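Local coordinates for uncharacterized protein lp_2219 (Lactobacillus plantarum, PDB 3HFQ) that is of unknown function but folds as a seven-bladed beta-propeller of the lactonase family, so it may act on a lactone-like or sugar-derived substrate, at residues P84-Y90 with S102-K107; A89-D94 with H144-L148; K107-V112 with L123-H129. The protein carries 1 engineered substitution. One frame throughout, in Å; residues are numbered along the deposited sequence.

Interaction 1. Residues P84-Y90 with S102-K107; sequences PGTPPAY and SANYHK
Residues 84-90 run extended, except at Ala-89 (psi -12°), past strand 99-104 and residues 105-107, whose backbone angles are helical without helical bonds; CA-CA is 6.7 Å at Thr-86/His-106 and 4.0 Å at Pro-88/Asn-104. Ala-103 O accepts Ala-89 N (2.6 Å) and, weakly, Tyr-90 N (3.5 Å); Ala-103 N returns to Tyr-90 O (3.0 Å). Ala-89 and Tyr-90 both face Ala-103, a classic beta bulge, Tyr-90/Ala-103 being the antiparallel hydrogen-bonded pair (CA-CA 5.0 Å). Asn-104 (chi1 t) donates ND2 to Thr-86 O (2.9 Å) and accepts Lys-107 N at OD1 (3.0 Å), an Asx motif. Extended Lys-107 (mttt) reaches Pro-84 O with NZ (2.8 Å), passing Gly-85, where a CB would clash. Waters 1 and 2 bridge Thr-86 O/Lys-107 NZ and Pro-87 O/Tyr-105 N. Apolar contacts are Tyr-90 CB to Ala-103 CB (3.9 Å) and Ala-89 CB to Tyr-105 CB (4.3 Å). The loop leads from strand 74-84 of one propeller blade into 90-94 of the next, Pro-87 and Pro-88 packing on Val-56.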
ATOM      1  N   PRO A  84     -22.287   2.956  -7.187  1.00 24.18           N
ATOM      2  CA  PRO A  84     -22.076   2.741  -8.618  1.00 22.89           C
ATOM      3  C   PRO A  84     -20.697   3.233  -9.045  1.00 23.94           C
ATOM      4  O   PRO A  84     -20.263   4.323  -8.663  1.00 23.55           O
ATOM      5  CB  PRO A  84     -23.229   3.521  -9.269  1.00 23.95           C
ATOM      6  CG  PRO A  84     -23.740   4.436  -8.167  1.00 25.59           C
ATOM      7  CD  PRO A  84     -23.582   3.611  -6.933  1.00 20.45           C
ATOM      8  N   GLY A  85     -20.001   2.408  -9.818  1.00 18.69           N
ATOM      9  CA  GLY A  85     -18.673   2.770 -10.269  1.00 19.29           C
ATOM     10  C   GLY A  85     -17.635   1.716  -9.931  1.00 20.81           C
ATOM     11  O   GLY A  85     -17.957   0.620  -9.456  1.00 15.17           O
ATOM     12  N   THR A  86     -16.375   2.060 -10.166  1.00 18.31           N
ATOM     13  CA  THR A  86     -15.259   1.158  -9.917  1.00 17.07           C
ATOM     14  C   THR A  86     -14.927   0.997  -8.440  1.00 16.70           C
ATOM     15  O   THR A  86     -15.247   1.860  -7.623  1.00 16.03           O
ATOM     16  CB  THR A  86     -13.988   1.663 -10.614  1.00 19.17           C
ATOM     17  OG1 THR A  86     -13.621   2.932 -10.058  1.00 20.50           O
ATOM     18  CG2 THR A  86     -14.224   1.819 -12.107  1.00 19.88           C
ATOM     19  N   PRO A  87     -14.284  -0.125  -8.081  1.00 12.23           N
ATOM     20  CA  PRO A  87     -13.901  -0.380  -6.689  1.00 14.11           C
ATOM     21  C   PRO A  87     -12.690   0.504  -6.394  1.00 10.51           C
ATOM     22  O   PRO A  87     -12.012   0.954  -7.316  1.00 13.03           O
ATOM     23  CB  PRO A  87     -13.518  -1.864  -6.692  1.00 19.23           C
ATOM     24  CG  PRO A  87     -14.219  -2.421  -7.905  1.00 22.05           C
ATOM     25  CD  PRO A  87     -14.052  -1.318  -8.910  1.00 17.05           C
ATOM     26  N   PRO A  88     -12.407   0.769  -5.110  1.00 13.37           N
ATOM     27  CA  PRO A  88     -11.258   1.607  -4.744  1.00 14.57           C
ATOM     28  C   PRO A  88      -9.920   0.887  -4.950  1.00 13.61           C
ATOM     29  O   PRO A  88      -9.891  -0.251  -5.423  1.00 12.81           O
ATOM     30  CB  PRO A  88     -11.534   1.946  -3.280  1.00 12.81           C
ATOM     31  CG  PRO A  88     -12.278   0.733  -2.790  1.00 14.65           C
ATOM     32  CD  PRO A  88     -13.228   0.447  -3.930  1.00 14.12           C
ATOM     33  N   ALA A  89      -8.820   1.547  -4.588  1.00  8.51           N
ATOM     34  CA  ALA A  89      -7.488   0.970  -4.770  1.00  8.91           C
ATOM     35  C   ALA A  89      -6.648   0.890  -3.495  1.00 10.30           C
ATOM     36  O   ALA A  89      -5.602   0.240  -3.477  1.00 10.05           O
ATOM     37  CB  ALA A  89      -6.727   1.764  -5.830  1.00 11.15           C
ATOM     38  N   TYR A  90      -7.098   1.559  -2.441  1.00 12.28           N
ATOM     39  CA  TYR A  90      -6.379   1.570  -1.170  1.00 10.95           C
ATOM     40  C   TYR A  90      -7.396   1.675  -0.043  1.00 11.68           C
ATOM     41  O   TYR A  90      -8.474   2.240  -0.226  1.00  9.99           O
ATOM     42  CB  TYR A  90      -5.436   2.777  -1.117  1.00 10.51           C
ATOM     43  CG  TYR A  90      -4.470   2.796   0.055  1.00 10.84           C
ATOM     44  CD1 TYR A  90      -3.271   2.084   0.005  1.00 15.04           C
ATOM     45  CD2 TYR A  90      -4.747   3.537   1.206  1.00 10.21           C
ATOM     46  CE1 TYR A  90      -2.368   2.113   1.065  1.00 14.22           C
ATOM     47  CE2 TYR A  90      -3.850   3.571   2.281  1.00 11.80           C
ATOM     48  CZ  TYR A  90      -2.663   2.856   2.201  1.00 18.18           C
ATOM     49  OH  TYR A  90      -1.762   2.891   3.244  1.00 16.68           O
ATOM     50  N   SER A 102     -10.493   5.211   2.190  1.00  9.93           N
ATOM     51  CA  SER A 102     -10.264   4.496   0.942  1.00 11.15           C
ATOM     52  C   SER A 102      -9.964   5.486  -0.173  1.00 11.39           C
ATOM     53  O   SER A 102     -10.414   6.638  -0.137  1.00 10.99           O
ATOM     54  CB  SER A 102     -11.472   3.622   0.569  1.00 10.46           C
ATOM     55  OG  SER A 102     -12.654   4.383   0.414  1.00 16.08           O
ATOM     56  N   ALA A 103      -9.189   5.029  -1.152  1.00  8.92           N
ATOM     57  CA  ALA A 103      -8.804   5.848  -2.298  1.00 10.88           C
ATOM     58  C   ALA A 103      -9.335   5.207  -3.570  1.00 12.06           C
ATOM     59  O   ALA A 103      -9.182   4.004  -3.761  1.00 13.42           O
ATOM     60  CB  ALA A 103      -7.289   5.949  -2.371  1.00 11.95           C
ATOM     61  N   ASN A 104      -9.949   5.996  -4.447  1.00  7.87           N
ATOM     62  CA  ASN A 104     -10.469   5.435  -5.687  1.00 10.10           C
ATOM     63  C   ASN A 104      -9.739   6.020  -6.887  1.00 11.68           C
ATOM     64  O   ASN A 104      -9.829   7.213  -7.173  1.00 15.71           O
ATOM     65  CB  ASN A 104     -11.972   5.686  -5.816  1.00 11.64           C
ATOM     66  CG  ASN A 104     -12.606   4.839  -6.906  1.00 14.99           C
ATOM     67  OD1 ASN A 104     -12.202   4.894  -8.070  1.00 12.21           O
ATOM     68  ND2 ASN A 104     -13.603   4.049  -6.533  1.00 14.57           N
ATOM     69  N   TYR A 105      -9.026   5.153  -7.588  1.00 11.85           N
ATOM     70  CA  TYR A 105      -8.234   5.531  -8.750  1.00  8.81           C
ATOM     71  C   TYR A 105      -9.036   6.137  -9.893  1.00 11.54           C
ATOM     72  O   TYR A 105      -8.816   7.282 -10.279  1.00 13.60           O
ATOM     73  CB  TYR A 105      -7.476   4.300  -9.245  1.00 10.89           C
ATOM     74  CG  TYR A 105      -6.460   4.574 -10.332  1.00  9.20           C
ATOM     75  CD1 TYR A 105      -6.840   4.658 -11.673  1.00 10.00           C
ATOM     76  CD2 TYR A 105      -5.111   4.713 -10.019  1.00 12.45           C
ATOM     77  CE1 TYR A 105      -5.893   4.880 -12.677  1.00 12.65           C
ATOM     78  CE2 TYR A 105      -4.159   4.936 -11.010  1.00 15.02           C
ATOM     79  CZ  TYR A 105      -4.554   5.011 -12.333  1.00 14.51           C
ATOM     80  OH  TYR A 105      -3.597   5.219 -13.303  1.00 18.04           O
ATOM     81  N   HIS A 106      -9.972   5.363 -10.426  1.00 10.50           N
ATOM     82  CA  HIS A 106     -10.782   5.804 -11.552  1.00 11.64           C
ATOM     83  C   HIS A 106     -11.697   7.000 -11.269  1.00 14.40           C
ATOM     84  O   HIS A 106     -11.855   7.871 -12.124  1.00 17.60           O
ATOM     85  CB  HIS A 106     -11.592   4.613 -12.064  1.00 15.79           C
ATOM     86  CG  HIS A 106     -10.755   3.405 -12.356  1.00 31.34           C
ATOM     87  ND1 HIS A 106      -9.909   3.330 -13.444  1.00 36.98           N
ATOM     88  CD2 HIS A 106     -10.603   2.243 -11.681  1.00 33.19           C
ATOM     89  CE1 HIS A 106      -9.273   2.172 -13.424  1.00 37.00           C
ATOM     90  NE2 HIS A 106      -9.676   1.492 -12.363  1.00 32.86           N
ATOM     91  N   LYS A 107     -12.287   7.055 -10.078  1.00 14.66           N
ATOM     92  CA  LYS A 107     -13.185   8.157  -9.725  1.00 17.09           C
ATOM     93  C   LYS A 107     -12.468   9.427  -9.267  1.00 18.49           C
ATOM     94  O   LYS A 107     -13.037  10.519  -9.330  1.00 16.33           O
ATOM     95  CB  LYS A 107     -14.152   7.730  -8.619  1.00 15.06           C
ATOM     96  CG  LYS A 107     -15.166   6.675  -9.015  1.00 19.64           C
ATOM     97  CD  LYS A 107     -16.077   6.377  -7.827  1.00 24.88           C
ATOM     98  CE  LYS A 107     -17.368   5.712  -8.253  1.00 31.91           C
ATOM     99  NZ  LYS A 107     -18.298   5.565  -7.096  1.00 35.90           N
TER
HETATM  100  O   HOH W   1     -17.666   2.897  -6.816  1.00 29.90           O
HETATM  101  O   HOH W   2      -9.719   2.308  -7.999  1.00 13.03           O

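Interaction 2. Residues A89-D94 with H144-L148; sequences AYVAVD and HYTDL. With PO4 (phosphate ion), chain C.
Tyr-90 (chi1 t, chi2 83°) lays its ring against that of Tyr-145 (chi1 t), centroids 4.8 Å apart and planes at 36°, an oblique pair. Strands 90-94 and 144-148 run parallel (5°) with axes 6.4 Å apart, in register Ala-89/His-144, Tyr-90/Tyr-145 and Ala-92/Asp-147 (CA-CA 6.1, 5.8 and 6.1 Å). They belong to separate sheets and meet through side chains, as innermost strands of successive propeller blades do. Ala-89 CB lies 3.9 Å from His-144 CE1; Asp-94 OD2, hydrogen-bonded to Tyr-101 and in a salt bridge with Arg-97, lies 3.5 Å from Leu-148 CD2. Asp-147 (chi1 -138°) accepts Tyr-90 OH at OD2 (2.6 Å) and Leu-148 N at OD1 (2.9 Å); water 3 bridges Asp-147 OD1 and Val-93 O. Well away from that interstrand bond, His-144 NE2 donates to O4 of a phosphate (2.7 Å), probably from the crystallisation liquor; this histidine, Arg-190 and Arg-259 form an anion-binding spot that could mark a pocket.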
ATOM      1  N   ALA A  89      -8.820   1.547  -4.588  1.00  8.51           N
ATOM      2  CA  ALA A  89      -7.488   0.970  -4.770  1.00  8.91           C
ATOM      3  C   ALA A  89      -6.648   0.890  -3.495  1.00 10.30           C
ATOM      4  O   ALA A  89      -5.602   0.240  -3.477  1.00 10.05           O
ATOM      5  CB  ALA A  89      -6.727   1.764  -5.830  1.00 11.15           C
ATOM      6  N   TYR A  90      -7.098   1.559  -2.441  1.00 12.28           N
ATOM      7  CA  TYR A  90      -6.379   1.570  -1.170  1.00 10.95           C
ATOM      8  C   TYR A  90      -7.396   1.675  -0.043  1.00 11.68           C
ATOM      9  O   TYR A  90      -8.474   2.240  -0.226  1.00  9.99           O
ATOM     10  CB  TYR A  90      -5.436   2.777  -1.117  1.00 10.51           C
ATOM     11  CG  TYR A  90      -4.470   2.796   0.055  1.00 10.84           C
ATOM     12  CD1 TYR A  90      -3.271   2.084   0.005  1.00 15.04           C
ATOM     13  CD2 TYR A  90      -4.747   3.537   1.206  1.00 10.21           C
ATOM     14  CE1 TYR A  90      -2.368   2.113   1.065  1.00 14.22           C
ATOM     15  CE2 TYR A  90      -3.850   3.571   2.281  1.00 11.80           C
ATOM     16  CZ  TYR A  90      -2.663   2.856   2.201  1.00 18.18           C
ATOM     17  OH  TYR A  90      -1.762   2.891   3.244  1.00 16.68           O
ATOM     18  N   VAL A  91      -7.054   1.127   1.119  1.00  8.92           N
ATOM     19  CA  VAL A  91      -7.932   1.187   2.286  1.00  8.71           C
ATOM     20  C   VAL A  91      -7.068   1.185   3.546  1.00 11.20           C
ATOM     21  O   VAL A  91      -6.065   0.478   3.608  1.00  9.46           O
ATOM     22  CB  VAL A  91      -8.935  -0.009   2.305  1.00 13.33           C
ATOM     23  CG1 VAL A  91      -8.189  -1.337   2.358  1.00 14.59           C
ATOM     24  CG2 VAL A  91      -9.893   0.131   3.480  1.00 11.25           C
ATOM     25  N   ALA A  92      -7.440   1.999   4.531  1.00  9.21           N
ATOM     26  CA  ALA A  92      -6.687   2.082   5.785  1.00 11.25           C
ATOM     27  C   ALA A  92      -7.615   2.301   6.977  1.00 10.45           C
ATOM     28  O   ALA A  92      -8.739   2.782   6.818  1.00  8.00           O
ATOM     29  CB  ALA A  92      -5.666   3.218   5.709  1.00 10.26           C
ATOM     30  N   VAL A  93      -7.135   1.962   8.173  1.00 11.39           N
ATOM     31  CA  VAL A  93      -7.925   2.121   9.392  1.00 12.05           C
ATOM     32  C   VAL A  93      -7.354   3.185  10.334  1.00 16.21           C
ATOM     33  O   VAL A  93      -6.141   3.263  10.537  1.00 13.14           O
ATOM     34  CB  VAL A  93      -8.021   0.781  10.179  1.00 12.60           C
ATOM     35  CG1 VAL A  93      -8.705   1.008  11.527  1.00 10.99           C
ATOM     36  CG2 VAL A  93      -8.808  -0.251   9.368  1.00  8.12           C
ATOM     37  N   ASP A  94      -8.244   4.003  10.893  1.00 12.01           N
ATOM     38  CA  ASP A  94      -7.879   5.044  11.854  1.00 11.30           C
ATOM     39  C   ASP A  94      -8.395   4.505  13.188  1.00 11.90           C
ATOM     40  O   ASP A  94      -9.591   4.588  13.470  1.00 10.82           O
ATOM     41  CB  ASP A  94      -8.599   6.356  11.520  1.00 10.91           C
ATOM     42  CG  ASP A  94      -8.123   7.521  12.370  1.00 14.69           C
ATOM     43  OD1 ASP A  94      -7.779   7.296  13.548  1.00 14.57           O
ATOM     44  OD2 ASP A  94      -8.103   8.664  11.863  1.00 15.39           O
ATOM     45  N   HIS A 144      -4.595   7.317  -5.072  1.00  9.20           N
ATOM     46  CA  HIS A 144      -4.052   5.980  -4.844  1.00  8.96           C
ATOM     47  C   HIS A 144      -3.609   5.692  -3.413  1.00 11.39           C
ATOM     48  O   HIS A 144      -3.137   4.589  -3.115  1.00 10.32           O
ATOM     49  CB  HIS A 144      -2.857   5.764  -5.775  1.00 12.37           C
ATOM     50  CG  HIS A 144      -2.791   4.392  -6.368  1.00 15.16           C
ATOM     51  ND1 HIS A 144      -2.961   3.249  -5.619  1.00 14.72           N
ATOM     52  CD2 HIS A 144      -2.591   3.983  -7.642  1.00 15.42           C
ATOM     53  CE1 HIS A 144      -2.873   2.193  -6.407  1.00 17.88           C
ATOM     54  NE2 HIS A 144      -2.649   2.610  -7.642  1.00 14.25           N
ATOM     55  N   TYR A 145      -3.757   6.669  -2.529  1.00  8.62           N
ATOM     56  CA  TYR A 145      -3.317   6.489  -1.154  1.00 11.91           C
ATOM     57  C   TYR A 145      -4.040   7.458  -0.233  1.00 15.75           C
ATOM     58  O   TYR A 145      -4.177   8.643  -0.547  1.00 10.29           O
ATOM     59  CB  TYR A 145      -1.794   6.708  -1.096  1.00  8.35           C
ATOM     60  CG  TYR A 145      -1.141   6.599   0.271  1.00  9.17           C
ATOM     61  CD1 TYR A 145      -1.120   7.685   1.148  1.00  9.35           C
ATOM     62  CD2 TYR A 145      -0.506   5.422   0.665  1.00 10.20           C
ATOM     63  CE1 TYR A 145      -0.476   7.598   2.388  1.00 11.03           C
ATOM     64  CE2 TYR A 145       0.136   5.325   1.905  1.00  7.96           C
ATOM     65  CZ  TYR A 145       0.148   6.417   2.757  1.00 11.42           C
ATOM     66  OH  TYR A 145       0.776   6.329   3.981  1.00 12.04           O
ATOM     67  N   THR A 146      -4.521   6.932   0.889  1.00 10.76           N
ATOM     68  CA  THR A 146      -5.221   7.721   1.897  1.00 12.77           C
ATOM     69  C   THR A 146      -4.844   7.141   3.255  1.00 12.49           C
ATOM     70  O   THR A 146      -5.447   6.168   3.709  1.00 11.09           O
ATOM     71  CB  THR A 146      -6.759   7.632   1.746  1.00  7.66           C
ATOM     72  OG1 THR A 146      -7.156   6.255   1.727  1.00  7.43           O
ATOM     73  CG2 THR A 146      -7.218   8.313   0.458  1.00  6.38           C
ATOM     74  N   ASP A 147      -3.838   7.721   3.899  1.00 12.17           N
ATOM     75  CA  ASP A 147      -3.424   7.221   5.201  1.00  8.74           C
ATOM     76  C   ASP A 147      -2.951   8.344   6.120  1.00  9.38           C
ATOM     77  O   ASP A 147      -2.660   9.450   5.667  1.00 11.47           O
ATOM     78  CB  ASP A 147      -2.332   6.156   5.041  1.00  8.93           C
ATOM     79  CG  ASP A 147      -2.541   4.970   5.973  1.00 13.77           C
ATOM     80  OD1 ASP A 147      -2.993   5.189   7.118  1.00 11.41           O
ATOM     81  OD2 ASP A 147      -2.251   3.824   5.567  1.00 11.63           O
ATOM     82  N   LEU A 148      -2.870   8.039   7.412  1.00 11.78           N
ATOM     83  CA  LEU A 148      -2.498   9.010   8.442  1.00 13.89           C
ATOM     84  C   LEU A 148      -1.057   9.510   8.498  1.00 14.87           C
ATOM     85  O   LEU A 148      -0.111   8.773   8.230  1.00 10.89           O
ATOM     86  CB  LEU A 148      -2.872   8.445   9.817  1.00 10.10           C
ATOM     87  CG  LEU A 148      -4.357   8.149  10.042  1.00 14.08           C
ATOM     88  CD1 LEU A 148      -4.532   7.344  11.318  1.00 13.48           C
ATOM     89  CD2 LEU A 148      -5.139   9.457  10.112  1.00  8.83           C
TER
HETATM   90  P   PO4 C 402      -1.622   1.302 -10.442  1.00 18.55           P
HETATM   91  O1  PO4 C 402      -1.546   0.554 -11.826  1.00 21.26           O
HETATM   92  O2  PO4 C 402      -0.501   0.754  -9.482  1.00 16.27           O
HETATM   93  O3  PO4 C 402      -1.418   2.851 -10.665  1.00 26.00           O
HETATM   94  O4  PO4 C 402      -3.033   1.051  -9.783  1.00 24.62           O
HETATM   95  O   HOH W   3      -3.613   3.773   9.300  1.00 19.27           O

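Interaction 3. Residues K107-V112 with L123-H129; sequences KGTAEV and LTDTVQH
Val-112 loses the most surface here, followed by Glu-111 and Ala-110, on strand 109-112, which runs antiparallel to strand 123-128 (170°, axes 4.6 Å apart). Val-112 (chi1 t) faces Asp-125 as a hydrogen-bonded pair, its N donating to Asp-125 O (2.9 Å). Val-112 O takes both Thr-124 N (2.9 Å) and Asp-125 N (3.2 Å), a classic beta bulge. Glu-111 (chi1 m, chi2 t) lies opposite Thr-126 in a non-hydrogen-bonded pair, CA-CA 4.4 Å; Thr-126 OG1 donates to Glu-111 OE2 (2.8 Å), and Leu-123 CD1 lies 3.6 Å from Glu-111 OE1. Ala-110 pairs with Val-127 by two bonds, Ala-110 N to Val-127 O (3.1 Å) and Val-127 N to Ala-110 O (2.8 Å). Thr-109 pairs with Gln-128 before the strand gives way to Gly-108 (phi 73°), the first residue of a G1 bulge against Asn-104. Gly-108 O accepts both His-129 N (3.0 Å) and His-129 ND1 (3.2 Å), while Gln-128 NE2 reaches Lys-107 O (2.9 Å) and His-129 O (2.9 Å). Val-112 and Val-127 touch Leu-175 of the next sheet, and Asp-125 OD2 accepts Leu-175 N. Thr-109, Glu-111, Thr-126 and Gln-128 lie on one face, Ala-110, Val-112, Asp-125 and Val-127 on the other: a bulged antiparallel hairpin, the third and fourth strands of a propeller blade counted from the centre.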
ATOM      1  N   LYS A 107     -12.287   7.055 -10.078  1.00 14.66           N
ATOM      2  CA  LYS A 107     -13.185   8.157  -9.725  1.00 17.09           C
ATOM      3  C   LYS A 107     -12.468   9.427  -9.267  1.00 18.49           C
ATOM      4  O   LYS A 107     -13.037  10.519  -9.330  1.00 16.33           O
ATOM      5  CB  LYS A 107     -14.152   7.730  -8.619  1.00 15.06           C
ATOM      6  CG  LYS A 107     -15.166   6.675  -9.015  1.00 19.64           C
ATOM      7  CD  LYS A 107     -16.077   6.377  -7.827  1.00 24.88           C
ATOM      8  CE  LYS A 107     -17.368   5.712  -8.253  1.00 31.91           C
ATOM      9  NZ  LYS A 107     -18.298   5.565  -7.096  1.00 35.90           N
ATOM     10  N   GLY A 108     -11.233   9.276  -8.793  1.00 11.39           N
ATOM     11  CA  GLY A 108     -10.469  10.423  -8.323  1.00  9.69           C
ATOM     12  C   GLY A 108     -10.995  10.914  -6.987  1.00 11.16           C
ATOM     13  O   GLY A 108     -11.039  12.116  -6.717  1.00 13.68           O
ATOM     14  N   THR A 109     -11.377   9.970  -6.135  1.00 11.16           N
ATOM     15  CA  THR A 109     -11.940  10.306  -4.837  1.00 10.76           C
ATOM     16  C   THR A 109     -11.242   9.706  -3.629  1.00 15.28           C
ATOM     17  O   THR A 109     -10.517   8.713  -3.726  1.00 12.23           O
ATOM     18  CB  THR A 109     -13.410   9.858  -4.754  1.00 13.25           C
ATOM     19  OG1 THR A 109     -13.482   8.443  -4.983  1.00 12.98           O
ATOM     20  CG2 THR A 109     -14.252  10.570  -5.795  1.00 11.10           C
ATOM     21  N   ALA A 110     -11.487  10.339  -2.486  1.00 10.43           N
ATOM     22  CA  ALA A 110     -10.985   9.892  -1.196  1.00 10.81           C
ATOM     23  C   ALA A 110     -12.289   9.778  -0.419  1.00 13.72           C
ATOM     24  O   ALA A 110     -13.092  10.713  -0.400  1.00 12.83           O
ATOM     25  CB  ALA A 110     -10.084  10.947  -0.568  1.00  9.75           C
ATOM     26  N   GLU A 111     -12.526   8.628   0.188  1.00 12.61           N
ATOM     27  CA  GLU A 111     -13.752   8.428   0.947  1.00 13.52           C
ATOM     28  C   GLU A 111     -13.470   8.107   2.406  1.00 12.84           C
ATOM     29  O   GLU A 111     -12.406   7.575   2.741  1.00  9.93           O
ATOM     30  CB  GLU A 111     -14.594   7.305   0.327  1.00 20.62           C
ATOM     31  CG  GLU A 111     -15.279   7.628  -1.002  1.00 32.83           C
ATOM     32  CD  GLU A 111     -16.513   6.769  -1.215  1.00 50.00           C
ATOM     33  OE1 GLU A 111     -16.545   5.650  -0.656  1.00 57.59           O
ATOM     34  OE2 GLU A 111     -17.446   7.192  -1.932  1.00 53.54           O
ATOM     35  N   VAL A 112     -14.431   8.441   3.265  1.00  8.10           N
ATOM     36  CA  VAL A 112     -14.310   8.199   4.697  1.00 10.63           C
ATOM     37  C   VAL A 112     -15.557   7.467   5.175  1.00  9.60           C
ATOM     38  O   VAL A 112     -16.676   7.812   4.789  1.00 10.17           O
ATOM     39  CB  VAL A 112     -14.191   9.525   5.483  1.00 10.72           C
ATOM     40  CG1 VAL A 112     -13.932   9.237   6.967  1.00  6.46           C
ATOM     41  CG2 VAL A 112     -13.080  10.383   4.892  1.00  7.15           C
ATOM     42  N   LEU A 123     -20.806   5.066   5.264  1.00  9.38           N
ATOM     43  CA  LEU A 123     -20.178   6.154   4.514  1.00 12.95           C
ATOM     44  C   LEU A 123     -20.466   7.510   5.154  1.00 14.87           C
ATOM     45  O   LEU A 123     -21.598   7.784   5.558  1.00 10.61           O
ATOM     46  CB  LEU A 123     -20.696   6.155   3.075  1.00 12.61           C
ATOM     47  CG  LEU A 123     -20.151   7.221   2.122  1.00 14.61           C
ATOM     48  CD1 LEU A 123     -18.668   6.978   1.862  1.00 11.61           C
ATOM     49  CD2 LEU A 123     -20.939   7.173   0.815  1.00 16.90           C
ATOM     50  N   THR A 124     -19.445   8.359   5.241  1.00  9.32           N
ATOM     51  CA  THR A 124     -19.610   9.687   5.820  1.00  9.47           C
ATOM     52  C   THR A 124     -19.200  10.815   4.875  1.00 13.96           C
ATOM     53  O   THR A 124     -19.815  11.881   4.880  1.00 14.31           O
ATOM     54  CB  THR A 124     -18.793   9.863   7.128  1.00 14.61           C
ATOM     55  OG1 THR A 124     -17.412   9.567   6.881  1.00 15.98           O
ATOM     56  CG2 THR A 124     -19.326   8.945   8.229  1.00 15.08           C
ATOM     57  N   ASP A 125     -18.178  10.583   4.056  1.00 12.53           N
ATOM     58  CA  ASP A 125     -17.702  11.637   3.160  1.00 10.26           C
ATOM     59  C   ASP A 125     -17.010  11.105   1.904  1.00 14.02           C
ATOM     60  O   ASP A 125     -16.364  10.058   1.931  1.00  9.79           O
ATOM     61  CB  ASP A 125     -16.748  12.536   3.956  1.00  8.73           C
ATOM     62  CG  ASP A 125     -16.432  13.854   3.257  1.00 13.55           C
ATOM     63  OD1 ASP A 125     -17.281  14.368   2.498  1.00 16.53           O
ATOM     64  OD2 ASP A 125     -15.331  14.394   3.498  1.00 13.77           O
ATOM     65  N   THR A 126     -17.174  11.829   0.801  1.00 10.73           N
ATOM     66  CA  THR A 126     -16.550  11.483  -0.470  1.00 10.06           C
ATOM     67  C   THR A 126     -15.989  12.778  -1.041  1.00 14.56           C
ATOM     68  O   THR A 126     -16.742  13.670  -1.440  1.00 12.44           O
ATOM     69  CB  THR A 126     -17.563  10.896  -1.479  1.00 13.85           C
ATOM     70  OG1 THR A 126     -18.167   9.720  -0.927  1.00 13.77           O
ATOM     71  CG2 THR A 126     -16.859  10.517  -2.780  1.00 13.16           C
ATOM     72  N   VAL A 127     -14.665  12.887  -1.050  1.00  9.37           N
ATOM     73  CA  VAL A 127     -13.997  14.078  -1.561  1.00 10.77           C
ATOM     74  C   VAL A 127     -13.607  13.877  -3.020  1.00 11.96           C
ATOM     75  O   VAL A 127     -12.893  12.931  -3.354  1.00 12.85           O
ATOM     76  CB  VAL A 127     -12.739  14.392  -0.724  1.00 15.15           C
ATOM     77  CG1 VAL A 127     -11.970  15.557  -1.336  1.00 10.67           C
ATOM     78  CG2 VAL A 127     -13.152  14.723   0.704  1.00 17.74           C
ATOM     79  N   GLN A 128     -14.081  14.769  -3.887  1.00 10.12           N
ATOM     80  CA  GLN A 128     -13.794  14.681  -5.314  1.00 12.12           C
ATOM     81  C   GLN A 128     -12.635  15.579  -5.726  1.00 10.70           C
ATOM     82  O   GLN A 128     -12.604  16.761  -5.384  1.00 12.17           O
ATOM     83  CB  GLN A 128     -15.038  15.065  -6.126  1.00 14.17           C
ATOM     84  CG  GLN A 128     -14.857  14.966  -7.640  1.00 11.91           C
ATOM     85  CD  GLN A 128     -14.646  13.541  -8.115  1.00 11.76           C
ATOM     86  OE1 GLN A 128     -15.520  12.688  -7.963  1.00 14.96           O
ATOM     87  NE2 GLN A 128     -13.479  13.274  -8.692  1.00  9.73           N
ATOM     88  N   HIS A 129     -11.683  15.013  -6.462  1.00  7.85           N
ATOM     89  CA  HIS A 129     -10.533  15.779  -6.933  1.00 10.67           C
ATOM     90  C   HIS A 129     -10.583  15.918  -8.449  1.00 13.17           C
ATOM     91  O   HIS A 129     -11.330  15.211  -9.125  1.00 13.15           O
ATOM     92  CB  HIS A 129      -9.214  15.091  -6.553  1.00  9.26           C
ATOM     93  CG  HIS A 129      -9.051  14.847  -5.084  1.00 13.78           C
ATOM     94  ND1 HIS A 129      -9.718  13.842  -4.418  1.00 12.29           N
ATOM     95  CD2 HIS A 129      -8.295  15.479  -4.155  1.00 13.78           C
ATOM     96  CE1 HIS A 129      -9.378  13.864  -3.139  1.00 11.50           C
ATOM     97  NE2 HIS A 129      -8.517  14.848  -2.955  1.00 13.05           N
TER

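Interactions 1 and 3 hold one blade together, whereas interaction 2 joins it to the following one. The blade's four strands run outward from 90-94 to 121-128: interaction 1 pairs the first two near one end, and interaction 3 the last two. Between them, strands 99-104 and 109-115 are bonded through Ser-102 O with Glu-111 N and Asn-104 N probably with Thr-109 O. Interaction 2 is the most buried, relying on aromatic contact and a tyrosine-aspartate bond; interaction 3, farthest from the centre, is mainly backbone ladder with exposed threonine and glutamine. Interaction 1 mixes strand pairing with side-chain and water bonds to a loop. Ala-89 and Tyr-90 serve interactions 1 and 2, Lys-107 interactions 1 and 3.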